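Long-range contacts in polyhedrin (Simulium ubiquitum cypovirus, PDB 5A9A), which forms the crystalline polyhedra, occlusion bodies that probably enclose cypovirus particles, and binds uridine 5'-triphosphate in these crystals: residues 28-32 / 179-185; 32-38 / 49-55; 120-126 / 168-174; 153-159 / 223-227. All coordinates share one frame; numbering follows the deposited sequence.

Contact 1: 28-32 / 179-185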
loop_
_atom_site.group_PDB
_atom_site.type_symbol
_atom_site.label_atom_id
_atom_site.label_comp_id
_atom_site.label_asym_id
_atom_site.label_seq_id
_atom_site.Cartn_x
_atom_site.Cartn_y
_atom_site.Cartn_z
ATOM N N ASN A 28 9.570 22.475 8.941
ATOM C CA ASN A 28 10.978 22.078 8.990
ATOM C C ASN A 28 11.376 21.316 10.256
ATOM O O ASN A 28 12.522 20.885 10.388
ATOM C CB ASN A 28 11.880 23.301 8.816
ATOM C CG ASN A 28 11.738 23.936 7.448
ATOM O OD1 ASN A 28 11.376 23.270 6.478
ATOM N ND2 ASN A 28 12.024 25.230 7.361
ATOM N N VAL A 29 10.440 21.162 11.188
ATOM C CA VAL A 29 10.663 20.316 12.354
ATOM C C VAL A 29 10.677 18.863 11.891
ATOM O O VAL A 29 9.870 18.469 11.051
ATOM C CB VAL A 29 9.553 20.495 13.407
ATOM C CG1 VAL A 29 9.758 19.534 14.573
ATOM C CG2 VAL A 29 9.508 21.933 13.897
ATOM N N GLN A 30 11.595 18.065 12.425
ATOM C CA GLN A 30 11.656 16.658 12.047
ATOM C C GLN A 30 10.342 15.966 12.398
ATOM O O GLN A 30 9.783 16.173 13.476
ATOM C CB GLN A 30 12.844 15.955 12.709
ATOM C CG GLN A 30 14.188 16.294 12.072
ATOM C CD GLN A 30 14.286 15.818 10.631
ATOM O OE1 GLN A 30 14.259 14.619 10.357
ATOM N NE2 GLN A 30 14.393 16.762 9.701
ATOM N N ASP A 31 9.859 15.151 11.466
ATOM C CA ASP A 31 8.553 14.496 11.572
ATOM C C ASP A 31 7.380 15.455 11.350
ATOM O O ASP A 31 6.229 15.120 11.635
ATOM C CB ASP A 31 8.401 13.757 12.904
ATOM C CG ASP A 31 8.830 12.300 12.809
ATOM O OD1 ASP A 31 9.464 11.936 11.798
ATOM O OD2 ASP A 31 8.542 11.519 13.740
ATOM N N ALA A 32 7.673 16.646 10.837
ATOM C CA ALA A 32 6.619 17.520 10.339
ATOM C C ALA A 32 6.056 16.894 9.068
ATOM O O ALA A 32 6.742 16.133 8.389
ATOM C CB ALA A 32 7.158 18.908 10.056
ATOM N N MET A 179 16.849 15.764 6.191
ATOM C CA MET A 179 17.226 15.428 7.555
ATOM C C MET A 179 17.572 16.695 8.320
ATOM O O MET A 179 17.690 17.772 7.736
ATOM C CB MET A 179 18.429 14.487 7.561
ATOM C CG MET A 179 18.125 13.107 7.011
ATOM S SD MET A 179 16.810 12.296 7.938
ATOM C CE MET A 179 16.453 10.909 6.866
ATOM N N SER A 180 17.727 16.558 9.633
ATOM C CA SER A 180 18.208 17.651 10.462
ATOM C C SER A 180 19.723 17.697 10.349
ATOM O O SER A 180 20.418 16.874 10.943
ATOM C CB SER A 180 17.787 17.435 11.917
ATOM O OG SER A 180 18.213 18.507 12.733
ATOM N N GLY A 181 20.230 18.649 9.573
ATOM C CA GLY A 181 21.653 18.733 9.306
ATOM C C GLY A 181 22.185 17.417 8.771
ATOM O O GLY A 181 21.639 16.858 7.817
ATOM N N GLY A 182 23.248 16.917 9.391
ATOM C CA GLY A 182 23.866 15.674 8.966
ATOM C C GLY A 182 23.422 14.459 9.762
ATOM O O GLY A 182 24.122 13.446 9.799
ATOM N N ASP A 183 22.260 14.548 10.404
ATOM C CA ASP A 183 21.734 13.414 11.154
ATOM C C ASP A 183 20.863 12.535 10.268
ATOM O O ASP A 183 19.683 12.820 10.062
ATOM C CB ASP A 183 20.925 13.877 12.363
ATOM C CG ASP A 183 20.464 12.716 13.234
ATOM O OD1 ASP A 183 20.650 11.551 12.826
ATOM O OD2 ASP A 183 19.917 12.963 14.329
ATOM N N ASN A 184 21.447 11.462 9.752
ATOM C CA ASN A 184 20.705 10.505 8.946
ATOM C C ASN A 184 19.811 9.653 9.832
ATOM O O ASN A 184 20.296 8.811 10.586
ATOM C CB ASN A 184 21.667 9.607 8.174
ATOM C CG ASN A 184 20.951 8.641 7.258
ATOM O OD1 ASN A 184 19.743 8.751 7.045
ATOM N ND2 ASN A 184 21.695 7.691 6.700
ATOM N N ARG A 185 18.502 9.868 9.742
ATOM C CA ARG A 185 17.560 9.127 10.576
ATOM C C ARG A 185 17.352 7.698 10.079
ATOM O O ARG A 185 16.584 6.936 10.662
ATOM C CB ARG A 185 16.228 9.870 10.678
ATOM C CG ARG A 185 16.274 11.024 11.670
ATOM C CD ARG A 185 14.989 11.829 11.663
ATOM N NE ARG A 185 13.862 11.081 12.211
ATOM C CZ ARG A 185 12.588 11.418 12.030
ATOM N NH1 ARG A 185 12.275 12.479 11.295
ATOM N NH2 ARG A 185 11.623 10.681 12.569
HETATM O O HOH W 1 17.394 14.065 10.980
#
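Arg185 forms a salt bridge with Asp31 and also holds the side-chain amide of Gln30. Both terminal nitrogens of its guanidinium converge on one carboxylate oxygen. Arg185 NH2 lies 2.6 Å from Asp31 OD1, and Arg185 NH1 lies 2.9 Å from the same atom. Asp31 OD1 sits in the guanidinium plane, but the two nitrogens meet it from above the carboxylate plane, on the same face. Arg185 NH1 makes a second bond, to Gln30 OE1 at 3.1 Å, and this one is fairly straight (163° at the hydrogen). The amide of Gln30 stands almost perpendicular to the guanidinium, with 86° between the planes. The arginine chain bends at chi3 (69°), which swings its flat end toward the two acceptors. A water joins Gln30 OE1, weakly, to Ser180 N and Asp183 O. On the other branch of the amide, Gln30 NE2 donates to Arg178 O. Packing is light: Gln30 CG rests 3.8 Å from Ser180 CB. Asp31 OD2 accepts from Gln193 of helix 191-197, so both carboxylate oxygens have partners. Backbone hydrogen bonds also tie Asp31 to a second subunit. The contact joins two tight turns at the surface of the polyhedrin fold, a type II beta turn from Val29 to Ala32 and a type II' beta turn from Ser180 to Asp183, through a charged network of loop side chains.

Contact 2: 32-38 / 49-55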
loop_
_atom_site.group_PDB
_atom_site.type_symbol
_atom_site.label_atom_id
_atom_site.label_comp_id
_atom_site.label_asym_id
_atom_site.label_seq_id
_atom_site.Cartn_x
_atom_site.Cartn_y
_atom_site.Cartn_z
ATOM N N ALA A 32 7.673 16.646 10.837
ATOM C CA ALA A 32 6.619 17.520 10.339
ATOM C C ALA A 32 6.056 16.894 9.068
ATOM O O ALA A 32 6.742 16.133 8.389
ATOM C CB ALA A 32 7.158 18.908 10.056
ATOM N N ILE A 33 4.807 17.209 8.752
ATOM C CA ILE A 33 4.157 16.639 7.580
ATOM C C ILE A 33 4.633 17.293 6.286
ATOM O O ILE A 33 4.872 18.498 6.234
ATOM C CB ILE A 33 2.622 16.778 7.675
ATOM C CG1 ILE A 33 2.058 15.771 8.682
ATOM C CG2 ILE A 33 1.975 16.579 6.311
ATOM C CD1 ILE A 33 2.241 14.322 8.272
ATOM N N LYS A 34 4.776 16.476 5.248
ATOM C CA LYS A 34 4.992 16.967 3.892
ATOM C C LYS A 34 3.712 16.710 3.115
ATOM O O LYS A 34 3.012 15.737 3.392
ATOM C CB LYS A 34 6.168 16.249 3.223
ATOM C CG LYS A 34 7.542 16.643 3.763
ATOM C CD LYS A 34 7.796 16.041 5.136
ATOM C CE LYS A 34 9.058 16.602 5.771
ATOM N NZ LYS A 34 9.194 16.161 7.185
ATOM N N ARG A 35 3.400 17.571 2.151
ATOM C CA ARG A 35 2.136 17.462 1.429
ATOM C C ARG A 35 2.308 17.650 -0.079
ATOM O O ARG A 35 2.884 18.637 -0.539
ATOM C CB ARG A 35 1.122 18.465 1.988
ATOM C CG ARG A 35 -0.314 18.208 1.545
ATOM C CD ARG A 35 -1.316 18.899 2.459
ATOM N NE ARG A 35 -2.694 18.552 2.120
ATOM C CZ ARG A 35 -3.769 19.154 2.624
ATOM N NH1 ARG A 35 -3.636 20.151 3.490
ATOM N NH2 ARG A 35 -4.982 18.764 2.254
ATOM N N VAL A 36 1.806 16.681 -0.836
ATOM C CA VAL A 36 1.922 16.687 -2.287
ATOM C C VAL A 36 0.548 16.539 -2.926
ATOM O O VAL A 36 -0.235 15.663 -2.547
ATOM C CB VAL A 36 2.813 15.524 -2.779
ATOM C CG1 VAL A 36 2.659 15.319 -4.283
ATOM C CG2 VAL A 36 4.267 15.774 -2.415
ATOM N N ALA A 37 0.252 17.404 -3.891
ATOM C CA ALA A 37 -0.972 17.270 -4.673
ATOM C C ALA A 37 -0.643 16.868 -6.106
ATOM O O ALA A 37 0.037 17.605 -6.826
ATOM C CB ALA A 37 -1.760 18.573 -4.657
ATOM N N ILE A 38 -1.103 15.685 -6.504
ATOM C CA ILE A 38 -1.020 15.260 -7.894
ATOM C C ILE A 38 -2.316 15.661 -8.581
ATOM O O ILE A 38 -3.395 15.229 -8.174
ATOM C CB ILE A 38 -0.859 13.733 -8.025
ATOM C CG1 ILE A 38 0.272 13.222 -7.128
ATOM C CG2 ILE A 38 -0.611 13.356 -9.478
ATOM C CD1 ILE A 38 1.653 13.724 -7.506
ATOM N N LEU A 49 -7.771 15.699 -8.460
ATOM C CA LEU A 49 -6.669 16.007 -7.556
ATOM C C LEU A 49 -6.524 14.947 -6.473
ATOM O O LEU A 49 -7.484 14.618 -5.776
ATOM C CB LEU A 49 -6.888 17.384 -6.921
ATOM C CG LEU A 49 -5.746 17.946 -6.068
ATOM C CD1 LEU A 49 -5.801 19.465 -6.053
ATOM C CD2 LEU A 49 -5.787 17.391 -4.652
ATOM N N ILE A 50 -5.314 14.417 -6.332
ATOM C CA ILE A 50 -5.036 13.423 -5.303
ATOM C C ILE A 50 -4.059 13.984 -4.280
ATOM O O ILE A 50 -2.924 14.331 -4.604
ATOM C CB ILE A 50 -4.484 12.121 -5.899
ATOM C CG1 ILE A 50 -5.438 11.593 -6.975
ATOM C CG2 ILE A 50 -4.293 11.080 -4.810
ATOM C CD1 ILE A 50 -5.179 12.161 -8.356
ATOM N N ASP A 51 -4.519 14.054 -3.036
ATOM C CA ASP A 51 -3.795 14.725 -1.967
ATOM C C ASP A 51 -3.045 13.723 -1.090
ATOM O O ASP A 51 -3.653 12.837 -0.489
ATOM C CB ASP A 51 -4.788 15.540 -1.131
ATOM C CG ASP A 51 -4.164 16.132 0.118
ATOM O OD1 ASP A 51 -2.956 16.435 0.096
ATOM O OD2 ASP A 51 -4.887 16.296 1.125
ATOM N N TYR A 52 -1.724 13.875 -1.022
ATOM C CA TYR A 52 -0.874 12.982 -0.239
ATOM C C TYR A 52 -0.256 13.719 0.943
ATOM O O TYR A 52 0.060 14.907 0.846
ATOM C CB TYR A 52 0.281 12.440 -1.088
ATOM C CG TYR A 52 -0.086 11.445 -2.169
ATOM C CD1 TYR A 52 -0.489 11.871 -3.425
ATOM C CD2 TYR A 52 0.020 10.077 -1.944
ATOM C CE1 TYR A 52 -0.810 10.963 -4.421
ATOM C CE2 TYR A 52 -0.296 9.163 -2.932
ATOM C CZ TYR A 52 -0.709 9.612 -4.168
ATOM O OH TYR A 52 -1.020 8.705 -5.155
ATOM N N ASN A 53 -0.070 13.015 2.054
ATOM C CA ASN A 53 0.743 13.542 3.146
ATOM C C ASN A 53 1.509 12.434 3.867
ATOM O O ASN A 53 1.046 11.294 3.954
ATOM C CB ASN A 53 -0.103 14.364 4.133
ATOM C CG ASN A 53 -0.816 13.503 5.167
ATOM O OD1 ASN A 53 -0.183 12.873 6.014
ATOM N ND2 ASN A 53 -2.140 13.499 5.118
ATOM N N ALA A 54 2.695 12.774 4.359
ATOM C CA ALA A 54 3.519 11.837 5.116
ATOM C C ALA A 54 4.627 12.600 5.834
ATOM O O ALA A 54 5.010 13.691 5.410
ATOM C CB ALA A 54 4.110 10.782 4.201
ATOM N N PRO A 55 5.132 12.040 6.941
ATOM C CA PRO A 55 6.166 12.723 7.724
ATOM C C PRO A 55 7.605 12.366 7.339
ATOM O O PRO A 55 8.510 13.123 7.694
ATOM C CB PRO A 55 5.866 12.268 9.152
ATOM C CG PRO A 55 5.307 10.896 8.987
ATOM C CD PRO A 55 4.587 10.871 7.654
#
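Segments 32-38 and 49-55 pair as the two arms of a beta hairpin, buried near the centre of the folded chain. Strand 34-41 and strand 47-54 are inner strands of the six-stranded antiparallel sheet. Lys34 with Ala54, Val36 with Tyr52 and Ile38 with Ile50 are hydrogen-bonded pairs, and each makes two backbone bonds. Around Val36, Ile38 and Tyr52 the packing on one face is apolar. Ile38 CG1 lies 3.7 Å from Tyr52 CE1, and the ring goes on to meet Phe173 edge-to-face. The other face carries a salt bridge between Arg35 and Asp51. Arg35 runs extended, with CG anti to the backbone N (chi1 -166°), and grips the carboxylate side-on. Arg35 NE meets Asp51 OD1 at 2.9 Å on its syn side, in a nearly straight bond (174° at the hydrogen). Arg35 NH2 reaches Asp51 OD2 at 2.7 Å from above the carboxylate plane. Where the strands open, Lys34 folds back and its NZ donates to two carbonyls, Ala32 O at 2.7 Å and Pro55 O at 3.2 Å. Ile33 CD1 packs against Pro55 CD nearby, 4.2 Å away. Arg35 NH2 also forms a salt bridge with Asp127 of a second subunit, and Asn53 ND2 donates to Cys128 O there. The buried arginine charge is thus probably balanced by two carboxylates, one within the hairpin and one across the subunit interface.

Contact 3: 120-126 / 168-174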
loop_
_atom_site.group_PDB
_atom_site.type_symbol
_atom_site.label_atom_id
_atom_site.label_comp_id
_atom_site.label_asym_id
_atom_site.label_seq_id
_atom_site.Cartn_x
_atom_site.Cartn_y
_atom_site.Cartn_z
ATOM N N ARG A 120 12.324 12.414 -7.156
ATOM C CA ARG A 120 12.211 11.752 -8.448
ATOM C C ARG A 120 10.753 11.745 -8.882
ATOM O O ARG A 120 9.882 11.304 -8.134
ATOM C CB ARG A 120 12.711 10.307 -8.372
ATOM C CG ARG A 120 14.149 10.138 -7.896
ATOM C CD ARG A 120 15.161 10.657 -8.904
ATOM N NE ARG A 120 16.529 10.336 -8.500
ATOM C CZ ARG A 120 17.316 11.142 -7.790
ATOM N NH1 ARG A 120 16.885 12.337 -7.406
ATOM N NH2 ARG A 120 18.544 10.753 -7.469
ATOM N N VAL A 121 10.493 12.248 -10.083
ATOM C CA VAL A 121 9.176 12.143 -10.699
ATOM C C VAL A 121 9.369 11.609 -12.107
ATOM O O VAL A 121 10.024 12.239 -12.936
ATOM C CB VAL A 121 8.448 13.495 -10.760
ATOM C CG1 VAL A 121 7.122 13.349 -11.499
ATOM C CG2 VAL A 121 8.222 14.048 -9.359
ATOM N N GLU A 122 8.802 10.440 -12.378
ATOM C CA GLU A 122 9.067 9.770 -13.641
ATOM C C GLU A 122 7.787 9.382 -14.365
ATOM O O GLU A 122 6.900 8.745 -13.797
ATOM C CB GLU A 122 9.933 8.532 -13.399
ATOM C CG GLU A 122 10.514 7.930 -14.669
ATOM C CD GLU A 122 11.708 7.032 -14.393
ATOM O OE1 GLU A 122 11.517 5.950 -13.799
ATOM O OE2 GLU A 122 12.839 7.411 -14.770
ATOM N N VAL A 123 7.698 9.787 -15.626
ATOM C CA VAL A 123 6.602 9.368 -16.486
ATOM C C VAL A 123 6.983 8.032 -17.101
ATOM O O VAL A 123 7.869 7.955 -17.953
ATOM C CB VAL A 123 6.328 10.402 -17.590
ATOM C CG1 VAL A 123 5.141 9.973 -18.436
ATOM C CG2 VAL A 123 6.083 11.771 -16.977
ATOM N N GLU A 124 6.313 6.976 -16.653
ATOM C CA GLU A 124 6.658 5.619 -17.051
ATOM C C GLU A 124 5.805 5.195 -18.234
ATOM O O GLU A 124 4.868 5.900 -18.607
ATOM C CB GLU A 124 6.433 4.664 -15.878
ATOM C CG GLU A 124 7.000 5.164 -14.555
ATOM C CD GLU A 124 8.519 5.164 -14.529
ATOM O OE1 GLU A 124 9.139 4.861 -15.571
ATOM O OE2 GLU A 124 9.092 5.470 -13.462
ATOM N N ASN A 125 6.127 4.048 -18.826
ATOM C CA ASN A 125 5.325 3.525 -19.923
ATOM C C ASN A 125 4.115 2.768 -19.385
ATOM O O ASN A 125 3.823 2.827 -18.190
ATOM C CB ASN A 125 6.166 2.645 -20.856
ATOM C CG ASN A 125 6.722 1.414 -20.169
ATOM O OD1 ASN A 125 6.176 0.940 -19.174
ATOM N ND2 ASN A 125 7.816 0.886 -20.706
ATOM N N GLU A 126 3.416 2.060 -20.265
ATOM C CA GLU A 126 2.145 1.439 -19.905
ATOM C C GLU A 126 2.288 0.329 -18.862
ATOM O O GLU A 126 1.309 -0.045 -18.219
ATOM C CB GLU A 126 1.433 0.905 -21.153
ATOM C CG GLU A 126 2.174 -0.200 -21.887
ATOM C CD GLU A 126 3.159 0.331 -22.915
ATOM O OE1 GLU A 126 3.470 1.544 -22.887
ATOM O OE2 GLU A 126 3.615 -0.470 -23.755
ATOM N N ASN A 168 -0.334 6.165 -23.222
ATOM C CA ASN A 168 0.241 4.899 -22.777
ATOM C C ASN A 168 1.062 5.052 -21.502
ATOM O O ASN A 168 1.635 4.084 -21.005
ATOM C CB ASN A 168 1.143 4.313 -23.864
ATOM C CG ASN A 168 2.438 5.091 -24.024
ATOM O OD1 ASN A 168 2.431 6.320 -24.124
ATOM N ND2 ASN A 168 3.559 4.378 -24.030
ATOM N N GLU A 169 1.121 6.267 -20.973
ATOM C CA GLU A 169 2.030 6.563 -19.872
ATOM C C GLU A 169 1.385 6.488 -18.492
ATOM O O GLU A 169 0.175 6.650 -18.338
ATOM C CB GLU A 169 2.665 7.938 -20.079
ATOM C CG GLU A 169 3.540 7.998 -21.317
ATOM C CD GLU A 169 4.058 9.391 -21.609
ATOM O OE1 GLU A 169 3.236 10.330 -21.679
ATOM O OE2 GLU A 169 5.287 9.545 -21.767
ATOM N N SER A 170 2.228 6.235 -17.497
ATOM C CA SER A 170 1.812 6.175 -16.105
ATOM C C SER A 170 2.795 7.007 -15.284
ATOM O O SER A 170 3.551 7.798 -15.847
ATOM C CB SER A 170 1.765 4.721 -15.626
ATOM O OG SER A 170 3.018 4.082 -15.790
ATOM N N LEU A 171 2.797 6.838 -13.965
ATOM C CA LEU A 171 3.554 7.744 -13.104
ATOM C C LEU A 171 4.132 7.062 -11.867
ATOM O O LEU A 171 3.467 6.253 -11.221
ATOM C CB LEU A 171 2.654 8.907 -12.676
ATOM C CG LEU A 171 3.323 10.077 -11.951
ATOM C CD1 LEU A 171 4.152 10.903 -12.922
ATOM C CD2 LEU A 171 2.278 10.946 -11.270
ATOM N N LYS A 172 5.378 7.401 -11.548
ATOM C CA LYS A 172 6.029 6.947 -10.321
ATOM C C LYS A 172 6.777 8.131 -9.719
ATOM O O LYS A 172 7.398 8.905 -10.447
ATOM C CB LYS A 172 6.994 5.791 -10.612
ATOM C CG LYS A 172 7.429 5.014 -9.371
ATOM C CD LYS A 172 8.211 3.747 -9.730
ATOM C CE LYS A 172 9.629 4.065 -10.187
ATOM N NZ LYS A 172 10.429 2.831 -10.458
ATOM N N PHE A 173 6.715 8.288 -8.400
ATOM C CA PHE A 173 7.304 9.469 -7.764
ATOM C C PHE A 173 7.854 9.219 -6.364
ATOM O O PHE A 173 7.460 8.273 -5.681
ATOM C CB PHE A 173 6.274 10.599 -7.700
ATOM C CG PHE A 173 4.961 10.190 -7.100
ATOM C CD1 PHE A 173 4.753 10.268 -5.734
ATOM C CD2 PHE A 173 3.933 9.729 -7.906
ATOM C CE1 PHE A 173 3.544 9.888 -5.178
ATOM C CE2 PHE A 173 2.720 9.350 -7.360
ATOM C CZ PHE A 173 2.526 9.431 -5.991
ATOM N N LYS A 174 8.762 10.099 -5.947
ATOM C CA LYS A 174 9.375 10.036 -4.626
ATOM C C LYS A 174 9.696 11.446 -4.138
ATOM O O LYS A 174 10.435 12.178 -4.791
ATOM C CB LYS A 174 10.663 9.208 -4.672
ATOM C CG LYS A 174 11.281 8.959 -3.305
ATOM C CD LYS A 174 12.775 9.251 -3.291
ATOM C CE LYS A 174 13.558 8.279 -4.158
ATOM N NZ LYS A 174 15.000 8.266 -3.780
HETATM O O HOH W 2 7.403 8.151 -20.729
#
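Glu124 lays its side chain over Lys172, with Glu124 OE2 3.6 Å from Lys172 CB. The two belong to neighbouring antiparallel strands, 120-124 and 170-176, at the centre of a four-stranded sheet. Arg120 with Lys174, Glu122 with Lys172 and Glu124 with Ser170 are hydrogen-bonded pairs. Their side chains line one face of the sheet. Glu124 bends at chi2 (-70°), which turns its carboxylate back along that face toward Lys172. The charges stay apart, with Glu124 OE2 4.2 Å from Lys172 NZ, beyond salt-bridge range. Lys172 NZ instead donates to Ala139 O, and the lysine makes a cation-pi contact with Trp140. Glu122 is held from outside as well, by Gly141 N and Asn130 ND2. On the opposite face Val121 CG1 meets Leu171 CD1 at 4.1 Å. Near the strand end, Val123 CG1 touches the carboxylate of Glu169, 3.4 Å from Glu169 OE2. A water bridges Val123 O and Glu169 OE2. At the strand ends side chains add to the contact. Ser170 OG donates to the backbone oxygen Asn125 O at 2.8 Å, just beyond the last hydrogen-bonded pair. Asn168 and Glu126 set their amide and carboxylate planes 50° apart. Beyond the strands, Asn168 ND2 donates to Glu126 OE1 at 3.1 Å, approaching it nearly along the C-O bond.

Contact 4: 153-159 / 223-227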
loop_
_atom_site.group_PDB
_atom_site.type_symbol
_atom_site.label_atom_id
_atom_site.label_comp_id
_atom_site.label_asym_id
_atom_site.label_seq_id
_atom_site.Cartn_x
_atom_site.Cartn_y
_atom_site.Cartn_z
ATOM N N CYS A 153 8.372 28.000 -6.142
ATOM C CA CYS A 153 7.392 28.999 -5.735
ATOM C C CYS A 153 7.850 29.682 -4.459
ATOM O O CYS A 153 7.548 30.853 -4.231
ATOM C CB CYS A 153 6.025 28.350 -5.511
ATOM S SG CYS A 153 5.252 27.715 -7.013
ATOM N N SER A 154 8.579 28.941 -3.631
ATOM C CA SER A 154 9.113 29.470 -2.385
ATOM C C SER A 154 10.079 28.458 -1.791
ATOM O O SER A 154 10.394 27.444 -2.412
ATOM C CB SER A 154 7.989 29.735 -1.385
ATOM O OG SER A 154 7.461 28.517 -0.884
ATOM N N ALA A 155 10.541 28.737 -0.579
ATOM C CA ALA A 155 11.395 27.809 0.143
ATOM C C ALA A 155 10.614 26.565 0.567
ATOM O O ALA A 155 11.207 25.539 0.904
ATOM C CB ALA A 155 11.993 28.497 1.359
ATOM N N LEU A 156 9.286 26.656 0.547
ATOM C CA LEU A 156 8.435 25.556 1.005
ATOM C C LEU A 156 7.855 24.700 -0.121
ATOM O O LEU A 156 7.490 23.544 0.106
ATOM C CB LEU A 156 7.270 26.092 1.841
ATOM C CG LEU A 156 7.403 26.087 3.363
ATOM C CD1 LEU A 156 6.037 26.346 3.978
ATOM C CD2 LEU A 156 7.966 24.767 3.867
ATOM N N GLY A 157 7.751 25.253 -1.324
ATOM C CA GLY A 157 7.010 24.577 -2.373
ATOM C C GLY A 157 7.536 24.758 -3.780
ATOM O O GLY A 157 8.007 25.836 -4.150
ATOM N N ARG A 158 7.439 23.689 -4.566
ATOM C CA ARG A 158 7.780 23.731 -5.984
ATOM C C ARG A 158 6.672 23.064 -6.789
ATOM O O ARG A 158 5.917 22.254 -6.254
ATOM C CB ARG A 158 9.125 23.047 -6.235
ATOM C CG ARG A 158 10.250 23.607 -5.380
ATOM C CD ARG A 158 11.620 23.203 -5.896
ATOM N NE ARG A 158 12.687 23.752 -5.063
ATOM C CZ ARG A 158 13.982 23.496 -5.229
ATOM N NH1 ARG A 158 14.388 22.690 -6.202
ATOM N NH2 ARG A 158 14.871 24.048 -4.416
ATOM N N PHE A 159 6.593 23.401 -8.074
ATOM C CA PHE A 159 5.446 23.048 -8.903
ATOM C C PHE A 159 5.929 22.548 -10.265
ATOM O O PHE A 159 6.764 23.188 -10.906
ATOM C CB PHE A 159 4.560 24.287 -9.064
ATOM C CG PHE A 159 3.211 24.012 -9.663
ATOM C CD1 PHE A 159 2.180 23.512 -8.887
ATOM C CD2 PHE A 159 2.967 24.283 -10.995
ATOM C CE1 PHE A 159 0.930 23.274 -9.438
ATOM C CE2 PHE A 159 1.724 24.049 -11.550
ATOM C CZ PHE A 159 0.704 23.543 -10.771
ATOM N N LEU A 223 -1.107 25.004 -0.622
ATOM C CA LEU A 223 -0.203 24.228 -1.455
ATOM C C LEU A 223 0.142 25.107 -2.645
ATOM O O LEU A 223 -0.731 25.794 -3.174
ATOM C CB LEU A 223 -0.897 22.950 -1.923
ATOM C CG LEU A 223 -1.443 22.075 -0.793
ATOM C CD1 LEU A 223 -2.327 20.960 -1.331
ATOM C CD2 LEU A 223 -0.293 21.506 0.028
ATOM N N CYS A 224 1.402 25.110 -3.067
ATOM C CA CYS A 224 1.817 26.048 -4.101
ATOM C C CYS A 224 1.147 25.713 -5.428
ATOM O O CYS A 224 0.901 24.548 -5.743
ATOM C CB CYS A 224 3.342 26.096 -4.253
ATOM S SG CYS A 224 4.100 24.657 -5.029
ATOM N N TYR A 225 0.835 26.750 -6.194
ATOM C CA TYR A 225 0.163 26.571 -7.469
ATOM C C TYR A 225 0.545 27.668 -8.444
ATOM O O TYR A 225 0.576 28.841 -8.088
ATOM C CB TYR A 225 -1.355 26.569 -7.283
ATOM C CG TYR A 225 -2.100 26.320 -8.574
ATOM C CD1 TYR A 225 -2.174 25.043 -9.116
ATOM C CD2 TYR A 225 -2.724 27.359 -9.252
ATOM C CE1 TYR A 225 -2.843 24.808 -10.301
ATOM C CE2 TYR A 225 -3.401 27.132 -10.437
ATOM C CZ TYR A 225 -3.458 25.856 -10.956
ATOM O OH TYR A 225 -4.131 25.625 -12.132
ATOM N N ILE A 226 0.834 27.268 -9.677
ATOM C CA ILE A 226 1.077 28.200 -10.764
ATOM C C ILE A 226 -0.021 27.973 -11.792
ATOM O O ILE A 226 -0.194 26.856 -12.280
ATOM C CB ILE A 226 2.458 27.962 -11.401
ATOM C CG1 ILE A 226 3.522 27.813 -10.309
ATOM C CG2 ILE A 226 2.804 29.096 -12.354
ATOM C CD1 ILE A 226 4.939 27.736 -10.834
ATOM N N ASP A 227 -0.777 29.018 -12.113
ATOM C CA ASP A 227 -1.951 28.849 -12.958
ATOM C C ASP A 227 -1.585 28.746 -14.432
ATOM O O ASP A 227 -0.413 28.825 -14.800
ATOM C CB ASP A 227 -2.966 29.976 -12.726
ATOM C CG ASP A 227 -2.424 31.347 -13.087
ATOM O OD1 ASP A 227 -1.693 31.467 -14.095
ATOM O OD2 ASP A 227 -2.754 32.314 -12.367
#
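Segments 153-159 and 223-227 come together without a hydrogen bond between them; their nearest CA atoms, those of Gly157 and Cys224, are 5.7 Å apart. Phe159 is the main side chain of the contact. Its CG is anti to the backbone N (chi1 -169°), which places the ring face against the backbone of Tyr225 and Ile226. Ile226 N sits over the centre of one ring face, 3.7 Å from the plane. Ile226 runs past the phenyl group in the opposite direction, and its CG1 is 3.6 Å from Phe159 CD2. Tyr225 lies alongside Phe159 and points the same way. The closest ring atoms, Phe159 CE1 and Tyr225 CD1, are 3.6 Å apart, and the ring planes are steeply inclined at 79°. Tyr225 OH is hydrogen-bonded to Glu211 of helix 211-221. Two cysteines fill the other end. Cys153 CB meets Cys224 CB at 3.7 Å, and Cys153 SG rests 3.7 Å from Ile226 CG1. Cys224 SG turns the other way and lies 3.3 Å from Arg158 O. It packs close to the backbone of Gly157, which has no side chain. Within 153-159 the chain reverses tightly. Cys153 N and Ser154 N both donate to Gly157 O, and Ser154 OG accepts from Leu156 N at 3.0 Å, an ST turn. The contact joins the turn and start of strand 157-163, in the six-stranded sheet, to the small two-stranded sheet of 225-226 and 232-234, through an apolar cluster of aromatic, aliphatic and cysteine side chains.

How the contacts relate
Contact 2 is the most deeply buried, contact 1 lies at the surface, and contacts 3 and 4 are partly buried. Contacts 2 and 3 are both antiparallel strand pairs, but in different sheets. They touch where Tyr52 meets Phe173 and Ile38 CG2 meets Leu171. Contact 4 reaches the same six-stranded sheet as contact 2, and Leu223 packs on Arg35 and Ala37. Contact 1 shares Ala32 with contact 2, so the surface turn leads straight into the hairpin. The chemistry follows position: a salt bridge between loops in contact 1, backbone ladders in contacts 2 and 3, with a buried salt bridge added in contact 2, and apolar packing in contact 4. Contacts 1, 2 and 4 also meet the second subunit.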